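Local coordinates for outer membrane lipoprotein carrier protein LolA (Thermus thermophilus, PDB 2YZY) that is of unproven function but probably carries lipoproteins or related lipids toward the outer membrane, at residues D13-N18 / P155-F160; A130-G135 / E147-K152; G142-E147 / L163-K168. All coordinates share one frame; numbering follows the deposited sequence.

Contact 1 (D13-N18 / P155-F160)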
loop_
_atom_site.group_PDB
_atom_site.type_symbol
_atom_site.label_atom_id
_atom_site.label_comp_id
_atom_site.label_asym_id
_atom_site.label_seq_id
_atom_site.Cartn_x
_atom_site.Cartn_y
_atom_site.Cartn_z
ATOM N N ASP A 13 -2.511 -14.964 5.677
ATOM C CA ASP A 13 -1.831 -15.228 6.941
ATOM C C ASP A 13 -0.336 -15.418 6.708
ATOM O O ASP A 13 0.483 -14.960 7.501
ATOM C CB ASP A 13 -2.409 -16.473 7.625
ATOM C CG ASP A 13 -3.861 -16.297 8.030
ATOM O OD1 ASP A 13 -4.200 -15.230 8.583
ATOM O OD2 ASP A 13 -4.663 -17.230 7.806
ATOM N N ARG A 14 0.013 -16.096 5.618
ATOM C CA ARG A 14 1.411 -16.333 5.276
ATOM C C ARG A 14 2.110 -15.008 4.986
ATOM O O ARG A 14 3.264 -14.803 5.364
ATOM C CB ARG A 14 1.518 -17.242 4.050
ATOM C CG ARG A 14 1.044 -18.670 4.278
ATOM C CD ARG A 14 1.156 -19.491 3.000
ATOM N NE ARG A 14 0.768 -20.885 3.202
ATOM C CZ ARG A 14 1.416 -21.735 3.991
ATOM N NH1 ARG A 14 2.494 -21.338 4.657
ATOM N NH2 ARG A 14 0.987 -22.983 4.119
ATOM N N VAL A 15 1.400 -14.113 4.307
ATOM C CA VAL A 15 1.945 -12.807 3.969
ATOM C C VAL A 15 2.236 -12.012 5.237
ATOM O O VAL A 15 3.324 -11.461 5.394
ATOM C CB VAL A 15 0.960 -12.000 3.093
ATOM C CG1 VAL A 15 1.470 -10.572 2.905
ATOM C CG2 VAL A 15 0.795 -12.680 1.741
ATOM N N GLU A 16 1.262 -11.968 6.140
ATOM C CA GLU A 16 1.410 -11.230 7.389
ATOM C C GLU A 16 2.628 -11.700 8.172
ATOM O O GLU A 16 3.407 -10.887 8.672
ATOM C CB GLU A 16 0.150 -11.381 8.244
ATOM C CG GLU A 16 0.152 -10.519 9.497
ATOM C CD GLU A 16 -1.205 -10.469 10.172
ATOM O OE1 GLU A 16 -1.682 -11.525 10.638
ATOM O OE2 GLU A 16 -1.799 -9.371 10.232
ATOM N N LYS A 17 2.795 -13.014 8.274
ATOM C CA LYS A 17 3.935 -13.568 8.996
ATOM C C LYS A 17 5.241 -13.303 8.253
ATOM O O LYS A 17 6.267 -13.015 8.867
ATOM C CB LYS A 17 3.770 -15.080 9.191
ATOM C CG LYS A 17 2.961 -15.506 10.414
ATOM C CD LYS A 17 1.461 -15.307 10.250
ATOM C CE LYS A 17 1.036 -13.875 10.518
ATOM N NZ LYS A 17 -0.443 -13.738 10.447
ATOM N N ASN A 18 5.190 -13.392 6.928
ATOM C CA ASN A 18 6.367 -13.191 6.093
ATOM C C ASN A 18 6.851 -11.744 6.047
ATOM O O ASN A 18 8.008 -11.488 5.717
ATOM C CB ASN A 18 6.082 -13.690 4.671
ATOM C CG ASN A 18 7.329 -13.757 3.813
ATOM O OD1 ASN A 18 8.342 -14.331 4.215
ATOM N ND2 ASN A 18 7.260 -13.180 2.618
ATOM N N PRO A 155 5.847 -14.845 -0.124
ATOM C CA PRO A 155 4.528 -14.263 0.144
ATOM C C PRO A 155 4.472 -12.773 0.445
ATOM O O PRO A 155 4.782 -12.335 1.552
ATOM C CB PRO A 155 4.012 -15.109 1.301
ATOM C CG PRO A 155 4.570 -16.453 0.975
ATOM C CD PRO A 155 5.995 -16.127 0.595
ATOM N N ARG A 156 4.059 -12.005 -0.559
ATOM C CA ARG A 156 3.919 -10.559 -0.446
ATOM C C ARG A 156 3.087 -10.090 -1.636
ATOM O O ARG A 156 3.058 -10.745 -2.680
ATOM C CB ARG A 156 5.293 -9.878 -0.443
ATOM C CG ARG A 156 6.090 -9.994 -1.732
ATOM C CD ARG A 156 7.523 -9.509 -1.513
ATOM N NE ARG A 156 8.327 -9.543 -2.731
ATOM C CZ ARG A 156 8.202 -8.689 -3.744
ATOM N NH1 ARG A 156 7.302 -7.717 -3.694
ATOM N NH2 ARG A 156 8.981 -8.810 -4.813
ATOM N N PRO A 157 2.388 -8.955 -1.489
ATOM C CA PRO A 157 1.552 -8.421 -2.566
ATOM C C PRO A 157 2.358 -7.895 -3.745
ATOM O O PRO A 157 3.403 -7.268 -3.573
ATOM C CB PRO A 157 0.759 -7.302 -1.884
ATOM C CG PRO A 157 0.856 -7.625 -0.411
ATOM C CD PRO A 157 2.257 -8.133 -0.275
ATOM N N LEU A 158 1.861 -8.151 -4.948
ATOM C CA LEU A 158 2.534 -7.683 -6.147
ATOM C C LEU A 158 1.661 -6.726 -6.939
ATOM O O LEU A 158 2.173 -5.866 -7.659
ATOM C CB LEU A 158 2.899 -8.857 -7.058
ATOM C CG LEU A 158 3.964 -9.843 -6.590
ATOM C CD1 LEU A 158 4.098 -10.964 -7.614
ATOM C CD2 LEU A 158 5.286 -9.115 -6.416
ATOM N N ARG A 159 0.347 -6.867 -6.802
ATOM C CA ARG A 159 -0.563 -6.041 -7.585
ATOM C C ARG A 159 -1.985 -6.021 -7.033
ATOM O O ARG A 159 -2.494 -7.039 -6.563
ATOM C CB ARG A 159 -0.575 -6.578 -9.022
ATOM C CG ARG A 159 -1.327 -5.751 -10.044
ATOM C CD ARG A 159 -1.305 -6.472 -11.382
ATOM N NE ARG A 159 -1.838 -5.665 -12.473
ATOM C CZ ARG A 159 -1.976 -6.112 -13.717
ATOM N NH1 ARG A 159 -1.618 -7.354 -14.016
ATOM N NH2 ARG A 159 -2.469 -5.318 -14.659
ATOM N N PHE A 160 -2.613 -4.849 -7.093
ATOM C CA PHE A 160 -3.988 -4.662 -6.636
ATOM C C PHE A 160 -4.762 -4.072 -7.808
ATOM O O PHE A 160 -4.352 -3.059 -8.376
ATOM C CB PHE A 160 -4.055 -3.666 -5.470
ATOM C CG PHE A 160 -3.266 -4.077 -4.256
ATOM C CD1 PHE A 160 -3.915 -4.538 -3.115
ATOM C CD2 PHE A 160 -1.879 -3.960 -4.238
ATOM C CE1 PHE A 160 -3.192 -4.873 -1.969
ATOM C CE2 PHE A 160 -1.147 -4.293 -3.096
ATOM C CZ PHE A 160 -1.805 -4.749 -1.962
#
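Arg14 meets the start of the 155-160 segment with the root of its side chain. Its CB lies 4.3 Å from Pro155 CB, while the extended chain leads the guanidinium away. Val15 makes most of the apolar contact here. Its CG1, anti to the backbone N (chi1 173°), reaches Pro157 CD at 4.1 Å, the two side chains crossing obliquely. Its CG2 turns to Pro155 instead, 4.1 Å from Pro155 CB. Val15 continues onto Ile150 of the adjacent strand 145-151. Asn18, one turn further on, supplies the polar link. CG is anti to the backbone N, which brings the amide over the Pro155 carbonyl. ND2 donates to Pro155 O at 2.8 Å with a nearly straight N-H (164°). The oxygen lies close to the plane of the amide, but the donor stands above the carbonyl plane. Asn18 ND2 also bonds Asp154 OD1, so two acceptors fix the rotation of the amide. The arrangement ties the C-terminal part of helix 7-18 to Pro155, in the lead-in to strand 156-163, and to Pro157 within it. A helix laid against a curved antiparallel sheet in this way is consistent with the LolA-like fold.

Contact 2 (A130-G135 / E147-K152). With MPD ((4S)-2-methyl-2,4-pentanediol), chain C.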
loop_
_atom_site.group_PDB
_atom_site.type_symbol
_atom_site.label_atom_id
_atom_site.label_comp_id
_atom_site.label_asym_id
_atom_site.label_seq_id
_atom_site.Cartn_x
_atom_site.Cartn_y
_atom_site.Cartn_z
ATOM N N ALA A 130 2.492 -16.547 -8.965
ATOM C CA ALA A 130 1.738 -15.828 -7.952
ATOM C C ALA A 130 0.320 -16.362 -7.843
ATOM O O ALA A 130 -0.202 -16.974 -8.778
ATOM C CB ALA A 130 1.698 -14.346 -8.298
ATOM N N TRP A 131 -0.289 -16.136 -6.688
ATOM C CA TRP A 131 -1.667 -16.538 -6.454
ATOM C C TRP A 131 -2.535 -15.356 -6.854
ATOM O O TRP A 131 -2.187 -14.206 -6.573
ATOM C CB TRP A 131 -1.919 -16.819 -4.973
ATOM C CG TRP A 131 -1.312 -18.073 -4.446
ATOM C CD1 TRP A 131 -1.616 -19.352 -4.816
ATOM C CD2 TRP A 131 -0.339 -18.175 -3.401
ATOM N NE1 TRP A 131 -0.895 -20.246 -4.061
ATOM C CE2 TRP A 131 -0.103 -19.552 -3.184
ATOM C CE3 TRP A 131 0.355 -17.239 -2.623
ATOM C CZ2 TRP A 131 0.799 -20.016 -2.220
ATOM C CZ3 TRP A 131 1.253 -17.701 -1.662
ATOM C CH2 TRP A 131 1.465 -19.079 -1.471
ATOM N N LYS A 132 -3.649 -15.632 -7.521
ATOM C CA LYS A 132 -4.576 -14.578 -7.904
ATOM C C LYS A 132 -5.803 -14.707 -7.011
ATOM O O LYS A 132 -6.529 -15.701 -7.086
ATOM C CB LYS A 132 -5.009 -14.707 -9.370
ATOM C CG LYS A 132 -6.065 -13.670 -9.780
ATOM C CD LYS A 132 -6.654 -13.957 -11.161
ATOM C CE LYS A 132 -7.743 -12.953 -11.521
ATOM N NZ LYS A 132 -8.578 -13.423 -12.670
ATOM N N LEU A 133 -6.018 -13.721 -6.149
ATOM C CA LEU A 133 -7.174 -13.730 -5.264
ATOM C C LEU A 133 -8.212 -12.781 -5.847
ATOM O O LEU A 133 -7.869 -11.737 -6.399
ATOM C CB LEU A 133 -6.787 -13.266 -3.857
ATOM C CG LEU A 133 -5.653 -13.999 -3.134
ATOM C CD1 LEU A 133 -5.476 -13.388 -1.746
ATOM C CD2 LEU A 133 -5.965 -15.481 -3.028
ATOM N N VAL A 134 -9.481 -13.151 -5.736
ATOM C CA VAL A 134 -10.552 -12.319 -6.258
ATOM C C VAL A 134 -11.654 -12.171 -5.220
ATOM O O VAL A 134 -11.877 -13.067 -4.409
ATOM C CB VAL A 134 -11.138 -12.918 -7.560
ATOM C CG1 VAL A 134 -10.075 -12.926 -8.645
ATOM C CG2 VAL A 134 -11.637 -14.332 -7.313
ATOM N N GLY A 135 -12.334 -11.031 -5.243
ATOM C CA GLY A 135 -13.404 -10.800 -4.289
ATOM C C GLY A 135 -14.362 -9.715 -4.735
ATOM O O GLY A 135 -13.967 -8.757 -5.396
ATOM N N GLU A 147 -8.826 -7.656 -7.606
ATOM C CA GLU A 147 -7.904 -8.754 -7.841
ATOM C C GLU A 147 -6.688 -8.430 -6.987
ATOM O O GLU A 147 -6.221 -7.290 -6.979
ATOM C CB GLU A 147 -7.492 -8.815 -9.316
ATOM C CG GLU A 147 -8.650 -9.026 -10.283
ATOM C CD GLU A 147 -8.229 -8.945 -11.739
ATOM O OE1 GLU A 147 -7.056 -8.608 -12.016
ATOM O OE2 GLU A 147 -9.076 -9.213 -12.616
ATOM N N LEU A 148 -6.195 -9.421 -6.254
ATOM C CA LEU A 148 -5.014 -9.247 -5.418
ATOM C C LEU A 148 -4.042 -10.357 -5.793
ATOM O O LEU A 148 -4.373 -11.536 -5.694
ATOM C CB LEU A 148 -5.373 -9.350 -3.930
ATOM C CG LEU A 148 -4.193 -9.302 -2.946
ATOM C CD1 LEU A 148 -3.395 -8.018 -3.148
ATOM C CD2 LEU A 148 -4.706 -9.383 -1.514
ATOM N N TYR A 149 -2.851 -9.972 -6.236
ATOM C CA TYR A 149 -1.831 -10.934 -6.643
ATOM C C TYR A 149 -0.746 -11.046 -5.584
ATOM O O TYR A 149 -0.159 -10.040 -5.172
ATOM C CB TYR A 149 -1.237 -10.500 -7.984
ATOM C CG TYR A 149 -2.261 -10.482 -9.095
ATOM C CD1 TYR A 149 -2.496 -11.615 -9.872
ATOM C CD2 TYR A 149 -3.027 -9.344 -9.345
ATOM C CE1 TYR A 149 -3.469 -11.615 -10.872
ATOM C CE2 TYR A 149 -4.002 -9.333 -10.340
ATOM C CZ TYR A 149 -4.216 -10.474 -11.099
ATOM O OH TYR A 149 -5.178 -10.472 -12.083
ATOM N N ILE A 150 -0.491 -12.279 -5.150
ATOM C CA ILE A 150 0.498 -12.563 -4.114
ATOM C C ILE A 150 1.603 -13.484 -4.624
ATOM O O ILE A 150 1.330 -14.585 -5.110
ATOM C CB ILE A 150 -0.169 -13.252 -2.897
ATOM C CG1 ILE A 150 -1.335 -12.401 -2.378
ATOM C CG2 ILE A 150 0.869 -13.513 -1.807
ATOM C CD1 ILE A 150 -0.936 -11.010 -1.889
ATOM N N LEU A 151 2.851 -13.034 -4.509
ATOM C CA LEU A 151 3.998 -13.832 -4.936
ATOM C C LEU A 151 4.022 -15.106 -4.086
ATOM O O LEU A 151 3.900 -15.043 -2.865
ATOM C CB LEU A 151 5.296 -13.038 -4.732
ATOM C CG LEU A 151 6.610 -13.703 -5.160
ATOM C CD1 LEU A 151 6.603 -13.949 -6.656
ATOM C CD2 LEU A 151 7.783 -12.806 -4.786
ATOM N N LYS A 152 4.176 -16.262 -4.726
ATOM C CA LYS A 152 4.189 -17.531 -3.993
ATOM C C LYS A 152 5.487 -17.852 -3.251
ATOM O O LYS A 152 5.453 -18.220 -2.077
ATOM C CB LYS A 152 3.857 -18.694 -4.938
ATOM C CG LYS A 152 2.424 -18.690 -5.455
ATOM C CD LYS A 152 2.148 -19.881 -6.370
ATOM C CE LYS A 152 2.255 -21.205 -5.629
ATOM N NZ LYS A 152 1.990 -22.367 -6.529
HETATM C C1 MPD C . -12.489 -10.304 -13.491
HETATM C C2 MPD C . -11.976 -11.188 -12.350
HETATM O O2 MPD C . -10.568 -11.396 -12.499
HETATM C CM MPD C . -12.256 -10.508 -11.013
HETATM C C3 MPD C . -12.687 -12.544 -12.385
HETATM C C4 MPD C . -12.655 -13.564 -13.526
HETATM O O4 MPD C . -11.361 -14.169 -13.596
HETATM C C5 MPD C . -13.717 -14.637 -13.286
#
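The indole of Trp131 carries Lys152 over one face. Lys152 CG sits 3.5 Å from the centroid of the six-membered ring, only 16° off its normal, a CH-pi contact. The lysine chain crosses the indole at about a right angle and continues to CE, 3.6 Å from Trp131 NE1. Its ammonium group is held beyond the ring by a salt bridge to Glu122. Ile150 CG2 meets the ring at the edge, in plane, 3.8 Å from Trp131 CE3. An alanine in place of Trp131 would probably leave the aliphatic part of Lys152 without its platform and loosen the packing on Ile150. The Tyr149 ring lies alongside Lys132 and points the same way, with Lys132 CG 3.5 Å from Tyr149 CE1. Strands 128-136 and 145-151 form an antiparallel hairpin. Trp131 pairs with Ile150 and Leu133 with Leu148, both hydrogen-bonded pairs in which each N-H meets the carbonyl opposite in its plane. On the face with Trp131 and Ile150, Leu133 CD1 packs against Leu148 CD2, and Ile11 of helix 7-18 covers Trp131, Leu133 and Ile150. The other face carries Lys132, Tyr149 and Glu147. Tyr149 OH donates to Glu147 OE1 at 2.6 Å from above the carboxylate plane. A bound methylpentanediol, probably from the crystallisation liquor, bridges the charges: Lys132 NZ donates to both its hydroxyls, and its O2 donates to Glu147 OE2 at 2.6 Å. Lys132 NZ also forms a salt bridge with Glu120, which bonds the diol as well. Lys132 and Glu147 are thus opposite charges joined through the diol rather than directly. The tyrosine hydroxyl and nearby ammonium would probably favour the ionised form of the glutamate.

Contact 3 (G142-E147 / L163-K168)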
loop_
_atom_site.group_PDB
_atom_site.type_symbol
_atom_site.label_atom_id
_atom_site.label_comp_id
_atom_site.label_asym_id
_atom_site.label_seq_id
_atom_site.Cartn_x
_atom_site.Cartn_y
_atom_site.Cartn_z
ATOM N N GLY A 142 -16.516 1.800 -3.293
ATOM C CA GLY A 142 -16.310 2.576 -4.502
ATOM C C GLY A 142 -15.931 1.720 -5.697
ATOM O O GLY A 142 -15.558 2.241 -6.747
ATOM N N PHE A 143 -16.027 0.404 -5.537
ATOM C CA PHE A 143 -15.695 -0.527 -6.610
ATOM C C PHE A 143 -16.541 -1.789 -6.471
ATOM O O PHE A 143 -17.075 -2.071 -5.399
ATOM C CB PHE A 143 -14.204 -0.876 -6.562
ATOM C CG PHE A 143 -13.792 -1.610 -5.318
ATOM C CD1 PHE A 143 -13.761 -3.001 -5.292
ATOM C CD2 PHE A 143 -13.443 -0.910 -4.168
ATOM C CE1 PHE A 143 -13.387 -3.685 -4.139
ATOM C CE2 PHE A 143 -13.068 -1.586 -3.007
ATOM C CZ PHE A 143 -13.039 -2.976 -2.993
ATOM N N ALA A 144 -16.661 -2.547 -7.556
ATOM C CA ALA A 144 -17.466 -3.762 -7.544
ATOM C C ALA A 144 -16.681 -5.012 -7.165
ATOM O O ALA A 144 -17.211 -5.912 -6.512
ATOM C CB ALA A 144 -18.122 -3.959 -8.907
ATOM N N ALA A 145 -15.419 -5.069 -7.575
ATOM C CA ALA A 145 -14.590 -6.228 -7.278
ATOM C C ALA A 145 -13.112 -5.883 -7.364
ATOM O O ALA A 145 -12.740 -4.821 -7.863
ATOM C CB ALA A 145 -14.916 -7.358 -8.247
ATOM N N MET A 146 -12.272 -6.786 -6.874
ATOM C CA MET A 146 -10.838 -6.557 -6.908
ATOM C C MET A 146 -10.051 -7.835 -7.132
ATOM O O MET A 146 -10.541 -8.944 -6.897
ATOM C CB MET A 146 -10.371 -5.907 -5.604
ATOM C CG MET A 146 -10.350 -6.849 -4.413
ATOM S SD MET A 146 -9.665 -6.084 -2.927
ATOM C CE MET A 146 -7.920 -6.183 -3.256
ATOM N N GLU A 147 -8.826 -7.656 -7.606
ATOM C CA GLU A 147 -7.904 -8.754 -7.841
ATOM C C GLU A 147 -6.688 -8.430 -6.987
ATOM O O GLU A 147 -6.221 -7.290 -6.979
ATOM C CB GLU A 147 -7.492 -8.815 -9.316
ATOM C CG GLU A 147 -8.650 -9.026 -10.283
ATOM C CD GLU A 147 -8.229 -8.945 -11.739
ATOM O OE1 GLU A 147 -7.056 -8.608 -12.016
ATOM O OE2 GLU A 147 -9.076 -9.213 -12.616
ATOM N N LEU A 163 -12.030 -3.072 -9.882
ATOM C CA LEU A 163 -12.919 -3.019 -11.039
ATOM C C LEU A 163 -14.318 -2.508 -10.709
ATOM O O LEU A 163 -14.807 -2.696 -9.599
ATOM C CB LEU A 163 -13.056 -4.421 -11.636
ATOM C CG LEU A 163 -11.779 -5.237 -11.855
ATOM C CD1 LEU A 163 -12.152 -6.664 -12.225
ATOM C CD2 LEU A 163 -10.931 -4.597 -12.936
ATOM N N ASP A 164 -14.967 -1.876 -11.684
ATOM C CA ASP A 164 -16.325 -1.396 -11.465
ATOM C C ASP A 164 -17.293 -2.499 -11.888
ATOM O O ASP A 164 -16.876 -3.627 -12.159
ATOM C CB ASP A 164 -16.603 -0.099 -12.247
ATOM C CG ASP A 164 -16.639 -0.298 -13.754
ATOM O OD1 ASP A 164 -16.700 -1.452 -14.226
ATOM O OD2 ASP A 164 -16.626 0.723 -14.477
ATOM N N GLU A 165 -18.581 -2.171 -11.945
ATOM C CA GLU A 165 -19.619 -3.131 -12.315
ATOM C C GLU A 165 -19.427 -3.800 -13.677
ATOM O O GLU A 165 -19.744 -4.980 -13.844
ATOM C CB GLU A 165 -20.989 -2.447 -12.289
ATOM C CG GLU A 165 -21.371 -1.838 -10.947
ATOM C CD GLU A 165 -21.491 -2.874 -9.846
ATOM O OE1 GLU A 165 -22.245 -3.854 -10.028
ATOM O OE2 GLU A 165 -20.839 -2.706 -8.795
ATOM N N LYS A 166 -18.922 -3.046 -14.649
ATOM C CA LYS A 166 -18.714 -3.568 -15.999
ATOM C C LYS A 166 -17.375 -4.281 -16.173
ATOM O O LYS A 166 -17.088 -4.823 -17.241
ATOM C CB LYS A 166 -18.813 -2.431 -17.021
ATOM C CG LYS A 166 -20.162 -1.725 -17.054
ATOM C CD LYS A 166 -21.274 -2.663 -17.495
ATOM C CE LYS A 166 -22.606 -1.934 -17.591
ATOM N NZ LYS A 166 -23.706 -2.846 -18.010
ATOM N N GLY A 167 -16.560 -4.283 -15.124
ATOM C CA GLY A 167 -15.262 -4.926 -15.209
ATOM C C GLY A 167 -14.180 -3.947 -15.624
ATOM O O GLY A 167 -13.045 -4.338 -15.895
ATOM N N LYS A 168 -14.539 -2.666 -15.678
ATOM C CA LYS A 168 -13.600 -1.615 -16.055
ATOM C C LYS A 168 -12.628 -1.347 -14.909
ATOM O O LYS A 168 -13.026 -1.270 -13.748
ATOM C CB LYS A 168 -14.357 -0.326 -16.393
ATOM C CG LYS A 168 -13.460 0.858 -16.721
ATOM C CD LYS A 168 -14.260 2.152 -16.786
ATOM C CE LYS A 168 -13.352 3.358 -16.968
ATOM N NZ LYS A 168 -14.113 4.638 -16.908
#
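Leu163 O, at the centre of this contact, accepts two backbone N-H groups. Ala144 N comes in the carbonyl plane at 2.8 Å, with a bent N-H (145°). Ala145 N is longer, at 3.2 Å, and stands above that plane, though its N-H is straighter. Leu163 N returns a nearly linear bond to Ala145 O at 2.8 Å (174°). Two residues facing one make a classic beta bulge. Leu163 O lies near the plane of the Phe143 ring, at its edge. Ala144 CB points at the turn and packs tightly, 3.0 Å from Glu165 OE2; the glutamate bends at chi2 to reach there. Leu163 CD1 lies 4.0 Å from Glu147 OE2; that carboxylate is engaged by Tyr149 OH and a bound methylpentanediol. Asp164 OD1 accepts from Lys168 N at 2.9 Å, from above its carboxylate plane, and weakly from Lys166 N. Gly167 N to Asp164 O closes the type I turn Asp164-Gly167, and Asp164 N to Lys168 O ties the chain just beyond it. The contact rests on backbone polarity: one shared carbonyl satisfies both bulge N-H groups where strand 145-151 begins, and the aspartate carboxylate gathers amides that would probably stabilise its negative charge.

In the fold
Contact 2 is partly buried, with six of its eleven touching residues buried. Contacts 1 and 3 are surface contacts. Contact 1 joins helix 7-18 to strand 156-163, contact 2 pairs strands 128-136 and 145-151, and contact 3 joins strand 145-151 to the loop after 156-163; the three strands are neighbours in the sheet. Contacts 2 and 3 share Glu147, while contact 1 meets contact 2 through probable backbone bonds such as Leu158 N to Tyr149 O. Contacts 1 and 3 lie about 22 Å apart between centres. Contact 1 sets a helix against the region leading into strand 156-163 through apolar packing and one amide, contact 2 combines regular strand pairing with aromatic packing and charges, and contact 3 is mostly backbone bonding.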